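Local coordinates for protein methyltransferase (Streptomyces regensis, PDB 5N5D) that binds S-adenosylmethionine and probably transfers its methyl group to a hydroxyl oxygen of a precursor in tomaymycin biosynthesis, at residues A27-A31 with R105-A109; R36-L40 with S97-S101; L126-D130 with W155-L159; I149-T154 with R192-L197. All blocks are in the same frame, centred on the assembly; numbering follows the deposited sequence.

Interaction 1 (A27-A31 with R105-A109)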
loop_
_atom_site.group_PDB
_atom_site.type_symbol
_atom_site.label_atom_id
_atom_site.label_comp_id
_atom_site.label_asym_id
_atom_site.label_seq_id
_atom_site.Cartn_x
_atom_site.Cartn_y
_atom_site.Cartn_z
ATOM N N ALA A 27 22.312 0.502 10.640
ATOM C CA ALA A 27 21.271 0.759 11.630
ATOM C C ALA A 27 20.064 -0.146 11.405
ATOM O O ALA A 27 19.535 -0.742 12.350
ATOM C CB ALA A 27 20.866 2.233 11.593
ATOM N N LEU A 28 19.624 -0.276 10.150
ATOM C CA LEU A 28 18.464 -1.111 9.856
ATOM C C LEU A 28 18.770 -2.588 10.064
ATOM O O LEU A 28 17.959 -3.318 10.642
ATOM C CB LEU A 28 17.990 -0.872 8.425
ATOM C CG LEU A 28 17.162 0.397 8.199
ATOM C CD1 LEU A 28 17.004 0.678 6.709
ATOM C CD2 LEU A 28 15.797 0.278 8.870
ATOM N N SER A 29 19.922 -3.057 9.582
ATOM C CA SER A 29 20.248 -4.468 9.741
ATOM C C SER A 29 20.388 -4.839 11.211
ATOM O O SER A 29 20.038 -5.957 11.605
ATOM C CB SER A 29 21.525 -4.809 8.970
ATOM O OG SER A 29 22.623 -4.060 9.440
ATOM N N LYS A 30 20.899 -3.919 12.035
ATOM C CA LYS A 30 20.992 -4.177 13.470
ATOM C C LYS A 30 19.616 -4.127 14.123
ATOM O O LYS A 30 19.282 -4.994 14.941
ATOM C CB LYS A 30 21.929 -3.166 14.137
ATOM C CG LYS A 30 23.400 -3.292 13.742
ATOM C CD LYS A 30 24.289 -2.230 14.415
ATOM C CE LYS A 30 24.451 -2.474 15.911
ATOM N NZ LYS A 30 25.478 -1.575 16.515
ATOM N N ALA A 31 18.811 -3.121 13.777
ATOM C CA ALA A 31 17.466 -3.012 14.340
ATOM C C ALA A 31 16.650 -4.259 14.035
ATOM O O ALA A 31 15.838 -4.701 14.859
ATOM C CB ALA A 31 16.766 -1.768 13.795
ATOM N N ARG A 105 19.666 2.407 17.827
ATOM C CA ARG A 105 19.513 2.257 16.383
ATOM C C ARG A 105 19.216 3.595 15.716
ATOM O O ARG A 105 19.752 3.897 14.644
ATOM C CB ARG A 105 18.392 1.267 16.064
ATOM C CG ARG A 105 18.508 -0.104 16.713
ATOM C CD ARG A 105 19.691 -0.891 16.195
ATOM N NE ARG A 105 20.948 -0.537 16.851
ATOM C CZ ARG A 105 21.310 -0.954 18.060
ATOM N NH1 ARG A 105 20.503 -1.731 18.773
ATOM N NH2 ARG A 105 22.483 -0.591 18.563
ATOM N N LEU A 106 18.331 4.392 16.313
ATOM C CA LEU A 106 17.979 5.670 15.705
ATOM C C LEU A 106 19.173 6.612 15.657
ATOM O O LEU A 106 19.320 7.388 14.703
ATOM C CB LEU A 106 16.813 6.296 16.467
ATOM C CG LEU A 106 15.514 5.496 16.336
ATOM C CD1 LEU A 106 14.544 5.885 17.441
ATOM C CD2 LEU A 106 14.880 5.689 14.962
ATOM N N ALA A 107 20.039 6.559 16.670
ATOM C CA ALA A 107 21.270 7.339 16.638
ATOM C C ALA A 107 22.189 6.856 15.522
ATOM O O ALA A 107 22.718 7.664 14.745
ATOM C CB ALA A 107 21.966 7.253 17.993
ATOM N N GLU A 108 22.388 5.537 15.425
ATOM C CA GLU A 108 23.191 4.974 14.341
ATOM C C GLU A 108 22.631 5.376 12.983
ATOM O O GLU A 108 23.386 5.615 12.031
ATOM C CB GLU A 108 23.238 3.448 14.456
ATOM C CG GLU A 108 24.001 2.918 15.668
ATOM C CD GLU A 108 23.682 1.461 15.989
ATOM O OE1 GLU A 108 22.797 0.869 15.330
ATOM O OE2 GLU A 108 24.321 0.903 16.909
ATOM N N ALA A 109 21.305 5.452 12.876
ATOM C CA ALA A 109 20.646 5.768 11.617
ATOM C C ALA A 109 20.758 7.235 11.235
ATOM O O ALA A 109 20.422 7.581 10.098
ATOM C CB ALA A 109 19.173 5.383 11.699
HETATM O O HOH W 1 18.900 -4.362 17.682
#
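Lys30 and Arg105 both reach the carboxylate of Glu108 on bent chains: the lysine turns at chi3 (71°), and the arginine folds at chi2 and again at chi3 (82°), which curls its guanidinium back toward the next turn of its own helix. Arg105 then grips Glu108 side-on. Its NE lies 2.8 Å from Glu108 OE1 and its NH2 2.9 Å from Glu108 OE2; both bonds are nearly straight and in the guanidinium plane, yet each meets the carboxylate about 42° out of the acid's own plane. From the opposite face comes Lys30 NZ, 2.8 Å from Glu108 OE2, with its CE over one face of the guanidinium. Lys30 is modelled in two conformers, so this bond between the helices is doubtful as a permanent one. Beside the charges the packing is close because alanines line it. Ala27 CB stands 3.6 Å from Ala109 CB, and the CD of Arg105 lies 3.4 Å from the backbone N of Ala31. The contact thus fastens helix 26-31 to the C-terminal end of helix 96-108, whose Leu106 packs on Ile77 and on strand 115-119 of the Rossmann-like sheet. Lys30 NZ and Arg105 NH2 come within 3.8 Å of each other because both bond Glu108 OE2, whose negative charge would be expected to make that closeness tolerable.

Interaction 2 (R36-L40 with S97-S101). With SAM (S-adenosylmethionine), chain H; SO4 (sulfate ion), chain I.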
loop_
_atom_site.group_PDB
_atom_site.type_symbol
_atom_site.label_atom_id
_atom_site.label_comp_id
_atom_site.label_asym_id
_atom_site.label_seq_id
_atom_site.Cartn_x
_atom_site.Cartn_y
_atom_site.Cartn_z
ATOM N N ARG A 36 16.329 -10.982 18.731
ATOM C CA ARG A 36 17.303 -11.954 19.218
ATOM C C ARG A 36 17.903 -11.514 20.547
ATOM O O ARG A 36 18.145 -12.345 21.430
ATOM C CB ARG A 36 18.397 -12.158 18.172
ATOM C CG ARG A 36 17.893 -12.772 16.880
ATOM C CD ARG A 36 19.010 -12.922 15.865
ATOM N NE ARG A 36 18.562 -13.588 14.646
ATOM C CZ ARG A 36 19.308 -13.740 13.557
ATOM N NH1 ARG A 36 20.547 -13.263 13.522
ATOM N NH2 ARG A 36 18.815 -14.360 12.494
ATOM N N GLU A 37 18.153 -10.212 20.706
ATOM C CA GLU A 37 18.646 -9.702 21.980
ATOM C C GLU A 37 17.692 -10.028 23.121
ATOM O O GLU A 37 18.136 -10.256 24.253
ATOM C CB GLU A 37 18.860 -8.188 21.888
ATOM C CG GLU A 37 19.221 -7.519 23.211
ATOM C CD GLU A 37 19.529 -6.042 23.054
ATOM O OE1 GLU A 37 19.756 -5.595 21.909
ATOM O OE2 GLU A 37 19.537 -5.324 24.077
ATOM N N PHE A 38 16.387 -10.066 22.849
ATOM C CA PHE A 38 15.379 -10.196 23.894
ATOM C C PHE A 38 14.665 -11.544 23.874
ATOM O O PHE A 38 13.653 -11.704 24.564
ATOM C CB PHE A 38 14.364 -9.056 23.773
ATOM C CG PHE A 38 14.987 -7.691 23.837
ATOM C CD1 PHE A 38 15.563 -7.236 25.012
ATOM C CD2 PHE A 38 15.003 -6.867 22.727
ATOM C CE1 PHE A 38 16.144 -5.983 25.077
ATOM C CE2 PHE A 38 15.582 -5.610 22.786
ATOM C CZ PHE A 38 16.154 -5.170 23.963
ATOM N N ASP A 39 15.168 -12.518 23.114
ATOM C CA ASP A 39 14.601 -13.869 23.093
ATOM C C ASP A 39 13.122 -13.844 22.709
ATOM O O ASP A 39 12.275 -14.467 23.355
ATOM C CB ASP A 39 14.795 -14.564 24.445
ATOM C CG ASP A 39 16.240 -14.927 24.717
ATOM O OD1 ASP A 39 17.013 -15.076 23.745
ATOM O OD2 ASP A 39 16.600 -15.072 25.904
ATOM N N LEU A 40 12.812 -13.123 21.641
ATOM C CA LEU A 40 11.449 -12.962 21.166
ATOM C C LEU A 40 11.348 -13.364 19.705
ATOM O O LEU A 40 12.354 -13.389 18.987
ATOM C CB LEU A 40 10.977 -11.510 21.315
ATOM C CG LEU A 40 10.857 -10.953 22.729
ATOM C CD1 LEU A 40 10.528 -9.475 22.657
ATOM C CD2 LEU A 40 9.798 -11.695 23.514
ATOM N N SER A 97 13.521 -1.422 28.047
ATOM C CA SER A 97 14.704 -2.028 27.443
ATOM C C SER A 97 14.615 -2.021 25.921
ATOM O O SER A 97 15.625 -1.810 25.236
ATOM C CB SER A 97 14.895 -3.453 27.962
ATOM O OG SER A 97 13.823 -4.288 27.571
ATOM N N PHE A 98 13.420 -2.259 25.373
ATOM C CA PHE A 98 13.235 -2.166 23.927
ATOM C C PHE A 98 13.471 -0.739 23.457
ATOM O O PHE A 98 14.199 -0.498 22.487
ATOM C CB PHE A 98 11.825 -2.617 23.522
ATOM C CG PHE A 98 11.465 -4.024 23.933
ATOM C CD1 PHE A 98 12.400 -4.891 24.486
ATOM C CD2 PHE A 98 10.168 -4.482 23.750
ATOM C CE1 PHE A 98 12.041 -6.180 24.858
ATOM C CE2 PHE A 98 9.806 -5.762 24.115
ATOM C CZ PHE A 98 10.744 -6.616 24.673
ATOM N N ALA A 99 12.849 0.226 24.135
ATOM C CA ALA A 99 12.982 1.621 23.735
ATOM C C ALA A 99 14.436 2.074 23.766
ATOM O O ALA A 99 14.863 2.868 22.920
ATOM C CB ALA A 99 12.129 2.505 24.641
ATOM N N GLU A 100 15.207 1.590 24.744
ATOM C CA GLU A 100 16.621 1.952 24.823
ATOM C C GLU A 100 17.403 1.357 23.661
ATOM O O GLU A 100 18.301 2.006 23.113
ATOM C CB GLU A 100 17.202 1.495 26.162
ATOM C CG GLU A 100 16.690 2.293 27.362
ATOM C CD GLU A 100 17.193 1.763 28.694
ATOM O OE1 GLU A 100 17.741 0.640 28.729
ATOM O OE2 GLU A 100 17.040 2.471 29.716
ATOM N N SER A 101 17.078 0.121 23.275
ATOM C CA SER A 101 17.682 -0.474 22.086
ATOM C C SER A 101 17.340 0.343 20.846
ATOM O O SER A 101 18.214 0.673 20.035
ATOM C CB SER A 101 17.208 -1.923 21.940
ATOM O OG SER A 101 17.783 -2.549 20.804
HETATM N N SAM H . 6.700 -1.333 15.030
HETATM C CA SAM H . 7.824 -2.244 15.323
HETATM C C SAM H . 8.595 -2.590 14.008
HETATM O O SAM H . 7.898 -2.857 13.002
HETATM O OXT SAM H . 9.843 -2.579 14.045
HETATM C CB SAM H . 7.318 -3.543 15.996
HETATM C CG SAM H . 6.361 -3.252 17.146
HETATM S SD SAM H . 5.993 -4.820 17.969
HETATM C CE SAM H . 4.901 -5.552 16.809
HETATM C "C5'" SAM H . 4.774 -4.335 19.238
HETATM C "C4'" SAM H . 5.374 -3.476 20.333
HETATM O "O4'" SAM H . 4.334 -2.836 21.106
HETATM C "C3'" SAM H . 6.261 -4.236 21.328
HETATM O "O3'" SAM H . 7.552 -3.637 21.363
HETATM C "C2'" SAM H . 5.493 -4.128 22.655
HETATM O "O2'" SAM H . 6.349 -4.040 23.787
HETATM C "C1'" SAM H . 4.740 -2.820 22.455
HETATM N N9 SAM H . 3.553 -2.661 23.286
HETATM C C8 SAM H . 2.636 -3.621 23.622
HETATM N N7 SAM H . 1.630 -3.174 24.335
HETATM C C5 SAM H . 1.905 -1.821 24.477
HETATM C C6 SAM H . 1.209 -0.774 25.109
HETATM N N6 SAM H . 0.046 -0.937 25.751
HETATM N N1 SAM H . 1.749 0.465 25.051
HETATM C C2 SAM H . 2.908 0.631 24.406
HETATM N N3 SAM H . 3.654 -0.281 23.775
HETATM C C4 SAM H . 3.092 -1.495 23.843
HETATM S S SO4 I . 15.532 -14.823 13.403
HETATM O O1 SO4 I . 15.813 -13.574 12.701
HETATM O O2 SO4 I . 16.075 -15.944 12.641
HETATM O O3 SO4 I . 14.087 -14.986 13.544
HETATM O O4 SO4 I . 16.151 -14.787 14.724
HETATM O O HOH W 2 21.159 -2.508 21.517
#
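The backbone departs from helical geometry at Phe38, just beyond helix 34-37, where its CA is 8.3 Å from the CA of Phe98 on helix 96-108, a separation bridged by the two rings. They form an edge-to-face pair, centroids 4.6 Å apart and planes at 53°, in which Phe98 presents its edge: its CD1 stands 3.5 Å above the plane of Phe38, over the ring centre. Glu37 CG covers the other face of Phe38, and Ser101 CB lies at its rim. Leu40 and Phe98 point toward each other from opposite directions, Leu40 CD1 3.5 Å from Phe98 CZ. Replacing Phe38 with an alanine would probably leave the Phe98 edge without its aromatic partner and the ring less firmly fixed beside the cofactor, with Leu40 and Phe71 still touching it. Phe98 belongs to the S-adenosylmethionine pocket, where its CD2 comes within 3.6 Å of the ribose O3'; Phe71 meets the same ring edge-to-face. Between the two segments the chemistry is essentially apolar, which implies that Phe98 offers the ribose a hydrocarbon edge, while polar anchoring of the cofactor falls to residues such as Glu93.

Interaction 3 (L126-D130 with W155-L159)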
loop_
_atom_site.group_PDB
_atom_site.type_symbol
_atom_site.label_atom_id
_atom_site.label_comp_id
_atom_site.label_asym_id
_atom_site.label_seq_id
_atom_site.Cartn_x
_atom_site.Cartn_y
_atom_site.Cartn_z
ATOM N N LEU A 126 -0.784 8.806 25.027
ATOM C CA LEU A 126 -1.463 9.473 23.917
ATOM C C LEU A 126 -2.161 10.771 24.309
ATOM O O LEU A 126 -2.000 11.770 23.590
ATOM C CB LEU A 126 -2.440 8.478 23.272
ATOM C CG LEU A 126 -1.752 7.398 22.421
ATOM C CD1 LEU A 126 -2.665 6.198 22.172
ATOM C CD2 LEU A 126 -1.289 7.984 21.101
ATOM N N PRO A 127 -2.925 10.849 25.401
ATOM C CA PRO A 127 -3.550 12.143 25.731
ATOM C C PRO A 127 -2.549 13.264 25.944
ATOM O O PRO A 127 -2.891 14.433 25.718
ATOM C CB PRO A 127 -4.354 11.843 27.006
ATOM C CG PRO A 127 -3.912 10.509 27.474
ATOM C CD PRO A 127 -3.393 9.770 26.286
ATOM N N THR A 128 -1.317 12.949 26.359
ATOM C CA THR A 128 -0.302 13.974 26.589
ATOM C C THR A 128 0.244 14.554 25.296
ATOM O O THR A 128 0.973 15.553 25.343
ATOM C CB THR A 128 0.874 13.422 27.404
ATOM O OG1 THR A 128 1.735 12.639 26.563
ATOM C CG2 THR A 128 0.386 12.568 28.573
ATOM N N LEU A 129 -0.082 13.954 24.157
ATOM C CA LEU A 129 0.407 14.408 22.865
ATOM C C LEU A 129 -0.521 15.412 22.196
ATOM O O LEU A 129 -0.157 15.970 21.154
ATOM C CB LEU A 129 0.612 13.204 21.938
ATOM C CG LEU A 129 1.532 12.102 22.472
ATOM C CD1 LEU A 129 1.709 11.029 21.415
ATOM C CD2 LEU A 129 2.889 12.651 22.913
ATOM N N ASP A 130 -1.701 15.662 22.761
ATOM C CA ASP A 130 -2.646 16.600 22.164
ATOM C C ASP A 130 -2.232 18.005 22.592
ATOM O O ASP A 130 -2.811 18.619 23.488
ATOM C CB ASP A 130 -4.070 16.259 22.587
ATOM C CG ASP A 130 -5.114 16.897 21.693
ATOM O OD1 ASP A 130 -4.737 17.676 20.793
ATOM O OD2 ASP A 130 -6.313 16.609 21.887
ATOM N N TRP A 155 -7.761 7.754 19.155
ATOM C CA TRP A 155 -6.715 8.739 19.414
ATOM C C TRP A 155 -6.056 9.204 18.120
ATOM O O TRP A 155 -5.712 10.382 17.985
ATOM C CB TRP A 155 -5.668 8.166 20.374
ATOM C CG TRP A 155 -6.018 8.390 21.804
ATOM C CD1 TRP A 155 -6.275 7.440 22.752
ATOM C CD2 TRP A 155 -6.168 9.656 22.453
ATOM N NE1 TRP A 155 -6.568 8.043 23.955
ATOM C CE2 TRP A 155 -6.513 9.403 23.792
ATOM C CE3 TRP A 155 -6.046 10.984 22.026
ATOM C CZ2 TRP A 155 -6.732 10.425 24.709
ATOM C CZ3 TRP A 155 -6.267 11.994 22.937
ATOM C CH2 TRP A 155 -6.611 11.709 24.261
ATOM N N ALA A 156 -5.875 8.297 17.156
ATOM C CA ALA A 156 -5.328 8.694 15.862
ATOM C C ALA A 156 -6.185 9.774 15.217
ATOM O O ALA A 156 -5.661 10.755 14.674
ATOM C CB ALA A 156 -5.216 7.477 14.942
ATOM N N LEU A 157 -7.512 9.624 15.286
ATOM C CA LEU A 157 -8.400 10.648 14.743
ATOM C C LEU A 157 -8.291 11.949 15.530
ATOM O O LEU A 157 -8.224 13.035 14.940
ATOM C CB LEU A 157 -9.840 10.140 14.754
ATOM C CG LEU A 157 -10.138 8.903 13.906
ATOM C CD1 LEU A 157 -11.608 8.541 14.043
ATOM C CD2 LEU A 157 -9.771 9.097 12.438
ATOM N N LYS A 158 -8.259 11.864 16.863
ATOM C CA LYS A 158 -8.193 13.071 17.680
ATOM C C LYS A 158 -6.895 13.834 17.457
ATOM O O LYS A 158 -6.882 15.070 17.523
ATOM C CB LYS A 158 -8.334 12.704 19.156
ATOM C CG LYS A 158 -8.346 13.890 20.097
ATOM C CD LYS A 158 -9.614 14.720 19.913
ATOM C CE LYS A 158 -9.681 15.860 20.912
ATOM N NZ LYS A 158 -8.512 16.774 20.781
ATOM N N LEU A 159 -5.806 13.118 17.196
ATOM C CA LEU A 159 -4.477 13.706 17.106
ATOM C C LEU A 159 -4.050 13.998 15.678
ATOM O O LEU A 159 -2.914 14.440 15.468
ATOM C CB LEU A 159 -3.448 12.778 17.759
ATOM C CG LEU A 159 -3.629 12.492 19.251
ATOM C CD1 LEU A 159 -2.692 11.383 19.701
ATOM C CD2 LEU A 159 -3.388 13.753 20.068
#
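Asp130 and Lys158 meet in a salt bridge between OD2 and NZ, modelled at 2.5 Å; so short a length is doubtful, although the pairing itself is clear. The lysine gets there by bending at chi2 (68°) and chi4 (59°), so that its chain crosses the aspartate at about a right angle. Next to the ion pair, Leu159 CD2 packs on Asp130 CB at 3.6 Å. Three main-chain bonds are made inside the segments: Leu129 N bonds to Leu126 O at 3.0 Å, the bond from Asp130 N to Pro127 O is weak, and Leu159 N bonds to Trp155 O at 2.8 Å. Thr128 OG1 is hydrogen-bonded to Ile125 O, while the backbone of Leu159 also pairs with Phe137. In the Rossmann-like fold the contact joins the turn after helix 122-125 to the C-terminal end of helix 149-158, both lying against the central sheet: Leu126, Leu129 and Leu159 all touch Leu66 of strand 64-68. Trp155 supplies the flat surface between them. Leu126 CB sits over its five-membered ring, 3.9 Å from the centroid and 10° off the normal, a CH-pi contact. Further along the indole, Pro127 CB lies 3.6 Å from Trp155 CH2. With a serine in place of Trp155, Leu126 CB and Pro127 would probably lose the surface they rest on, opening a gap between turn and helix. Leu126 CD2 reaches Leu159 CD1 at 3.9 Å.

Interaction 4 (I149-T154 with R192-L197)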
loop_
_atom_site.group_PDB
_atom_site.type_symbol
_atom_site.label_atom_id
_atom_site.label_comp_id
_atom_site.label_asym_id
_atom_site.label_seq_id
_atom_site.Cartn_x
_atom_site.Cartn_y
_atom_site.Cartn_z
ATOM N N ILE A 149 -6.625 -1.478 19.816
ATOM C CA ILE A 149 -6.658 -0.851 18.496
ATOM C C ILE A 149 -7.846 0.103 18.364
ATOM O O ILE A 149 -7.667 1.215 17.841
ATOM C CB ILE A 149 -6.643 -1.919 17.390
ATOM C CG1 ILE A 149 -5.237 -2.512 17.302
ATOM C CG2 ILE A 149 -7.026 -1.325 16.045
ATOM C CD1 ILE A 149 -5.113 -3.717 16.398
ATOM N N PRO A 150 -9.059 -0.243 18.817
ATOM C CA PRO A 150 -10.157 0.737 18.700
ATOM C C PRO A 150 -9.839 2.065 19.372
ATOM O O PRO A 150 -10.109 3.136 18.804
ATOM C CB PRO A 150 -11.339 0.018 19.367
ATOM C CG PRO A 150 -11.027 -1.423 19.203
ATOM C CD PRO A 150 -9.536 -1.532 19.347
ATOM N N GLU A 151 -9.264 2.015 20.577
ATOM C CA GLU A 151 -8.901 3.222 21.310
ATOM C C GLU A 151 -7.718 3.932 20.660
ATOM O O GLU A 151 -7.651 5.168 20.649
ATOM C CB GLU A 151 -8.585 2.854 22.760
ATOM C CG GLU A 151 -9.808 2.432 23.588
ATOM C CD GLU A 151 -10.326 1.016 23.291
ATOM O OE1 GLU A 151 -9.591 0.173 22.728
ATOM O OE2 GLU A 151 -11.490 0.739 23.644
ATOM N N TYR A 152 -6.775 3.173 20.110
ATOM C CA TYR A 152 -5.683 3.799 19.368
ATOM C C TYR A 152 -6.206 4.514 18.132
ATOM O O TYR A 152 -5.722 5.595 17.778
ATOM C CB TYR A 152 -4.639 2.758 18.966
ATOM C CG TYR A 152 -3.897 2.115 20.125
ATOM C CD1 TYR A 152 -3.708 2.796 21.321
ATOM C CD2 TYR A 152 -3.392 0.824 20.025
ATOM C CE1 TYR A 152 -3.045 2.218 22.376
ATOM C CE2 TYR A 152 -2.716 0.238 21.085
ATOM C CZ TYR A 152 -2.550 0.942 22.259
ATOM O OH TYR A 152 -1.892 0.392 23.337
ATOM N N PHE A 153 -7.184 3.917 17.452
ATOM C CA PHE A 153 -7.794 4.567 16.297
ATOM C C PHE A 153 -8.510 5.851 16.705
ATOM O O PHE A 153 -8.357 6.892 16.054
ATOM C CB PHE A 153 -8.747 3.587 15.613
ATOM C CG PHE A 153 -9.508 4.171 14.459
ATOM C CD1 PHE A 153 -8.850 4.755 13.393
ATOM C CD2 PHE A 153 -10.888 4.101 14.432
ATOM C CE1 PHE A 153 -9.563 5.277 12.327
ATOM C CE2 PHE A 153 -11.603 4.623 13.370
ATOM C CZ PHE A 153 -10.937 5.208 12.317
ATOM N N THR A 154 -9.286 5.803 17.794
ATOM C CA THR A 154 -9.920 7.017 18.300
ATOM C C THR A 154 -8.887 8.111 18.534
ATOM O O THR A 154 -9.093 9.270 18.156
ATOM C CB THR A 154 -10.684 6.720 19.598
ATOM O OG1 THR A 154 -11.723 5.772 19.333
ATOM C CG2 THR A 154 -11.289 7.998 20.168
ATOM N N ARG A 192 -13.885 -4.709 16.233
ATOM C CA ARG A 192 -14.471 -3.443 16.664
ATOM C C ARG A 192 -13.942 -2.285 15.825
ATOM O O ARG A 192 -14.693 -1.379 15.444
ATOM C CB ARG A 192 -14.164 -3.220 18.147
ATOM C CG ARG A 192 -14.657 -1.909 18.759
ATOM C CD ARG A 192 -16.048 -2.035 19.329
ATOM N NE ARG A 192 -17.041 -2.141 18.270
ATOM C CZ ARG A 192 -17.655 -1.109 17.702
ATOM N NH1 ARG A 192 -18.542 -1.327 16.742
ATOM N NH2 ARG A 192 -17.395 0.139 18.083
ATOM N N PHE A 193 -12.643 -2.305 15.524
ATOM C CA PHE A 193 -12.025 -1.242 14.738
ATOM C C PHE A 193 -12.609 -1.186 13.330
ATOM O O PHE A 193 -12.938 -0.106 12.822
ATOM C CB PHE A 193 -10.513 -1.481 14.723
ATOM C CG PHE A 193 -9.768 -0.771 13.625
ATOM C CD1 PHE A 193 -9.806 0.606 13.509
ATOM C CD2 PHE A 193 -8.991 -1.494 12.737
ATOM C CE1 PHE A 193 -9.096 1.248 12.505
ATOM C CE2 PHE A 193 -8.275 -0.858 11.734
ATOM C CZ PHE A 193 -8.332 0.512 11.618
ATOM N N HIS A 194 -12.754 -2.344 12.685
ATOM C CA HIS A 194 -13.327 -2.369 11.342
ATOM C C HIS A 194 -14.788 -1.953 11.368
ATOM O O HIS A 194 -15.263 -1.284 10.444
ATOM C CB HIS A 194 -13.155 -3.754 10.716
ATOM C CG HIS A 194 -11.778 -3.989 10.196
ATOM N ND1 HIS A 194 -10.707 -4.245 11.023
ATOM C CD2 HIS A 194 -11.284 -3.953 8.936
ATOM C CE1 HIS A 194 -9.613 -4.376 10.294
ATOM N NE2 HIS A 194 -9.938 -4.209 9.025
ATOM N N GLU A 195 -15.509 -2.332 12.423
ATOM C CA GLU A 195 -16.887 -1.882 12.587
ATOM C C GLU A 195 -16.966 -0.365 12.751
ATOM O O GLU A 195 -17.882 0.277 12.218
ATOM C CB GLU A 195 -17.513 -2.589 13.786
ATOM C CG GLU A 195 -17.774 -4.060 13.546
ATOM C CD GLU A 195 -18.101 -4.810 14.819
ATOM O OE1 GLU A 195 -18.345 -4.158 15.866
ATOM O OE2 GLU A 195 -18.091 -6.052 14.769
ATOM N N MET A 196 -16.028 0.227 13.499
ATOM C CA MET A 196 -15.983 1.681 13.619
ATOM C C MET A 196 -15.779 2.333 12.260
ATOM O O MET A 196 -16.430 3.333 11.938
ATOM C CB MET A 196 -14.869 2.106 14.578
ATOM C CG MET A 196 -15.090 1.708 16.022
ATOM S SD MET A 196 -13.588 1.852 17.017
ATOM C CE MET A 196 -13.425 3.625 17.163
ATOM N N LEU A 197 -14.877 1.782 11.447
ATOM C CA LEU A 197 -14.670 2.310 10.103
ATOM C C LEU A 197 -15.946 2.222 9.273
ATOM O O LEU A 197 -16.302 3.179 8.574
ATOM C CB LEU A 197 -13.524 1.567 9.416
ATOM C CG LEU A 197 -12.122 1.942 9.887
ATOM C CD1 LEU A 197 -11.110 0.924 9.376
ATOM C CD2 LEU A 197 -11.768 3.364 9.415
#
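Phe153 receives the edge of Phe193 on one face: Phe193 CE1 stands 3.5 Å above the plane, offset toward the rim, while Met196 CE lies at the Phe153 edge, near its plane. The edge-to-face pair has centroids 5.0 Å apart and planes at 71°. It is the centre of a helix-helix packing on one side of the Rossmann-like sheet, where segments 149-154 and 192-197 approach to 9.2 Å between axes, with 38° between their N-to-C directions. Both helices rest on the same strand, since Ile149 and Phe193 each touch Val168 of strand 165-169.

A chi1 of 176° carries the Phe153 ring away from its own backbone N and toward helix 185-198, where Leu197 CD2 meets it obliquely, 3.5 Å from Phe153 CZ. One turn earlier, Ile149 CG2 packs 3.7 Å from Phe193 CG. Toward solvent the contact passes to the aliphatic part of Arg192, whose CG lies 3.7 Å from Pro150 CG; its guanidinium turns off to a salt bridge with Glu195.

The sides of the helices turned away from each other have other partners. Tyr152 touches the bound S-adenosylmethionine and is hydrogen-bonded through OH to Asn145, whereas His194 stacks on Phe17 of the second subunit. The apolar layer between the helices thus lies between a residue of the cofactor pocket and one at the dimer interface.

Met196, bent at chi3, brings SD to 3.7 Å from Pro150 CB, and its CE ends 3.5 Å from Thr154 OG1.

Overall arrangement
Interactions 1 and 2 share helix 96-108 and lie on the same side of the chain's centre, where helix 26-31 and the turn that follows helix 34-37 dock on it. Interactions 3 and 4 share helix 149-158 and touch one another through Leu126 CD1 and Tyr152 CD1, 3.7 Å apart; interaction 4 lies opposite interaction 1 across the chain's centre, their centres 32 Å apart. Chemistry follows burial only in part. Interaction 4, the buried contact, is almost wholly apolar; interactions 1 and 3, partly buried, combine hydrocarbon packing with ion pairs; interaction 2 lies at the surface yet is mainly aromatic. Phe98 of interaction 2 and Tyr152 of interaction 4 both belong to the S-adenosylmethionine pocket, reached from different helices.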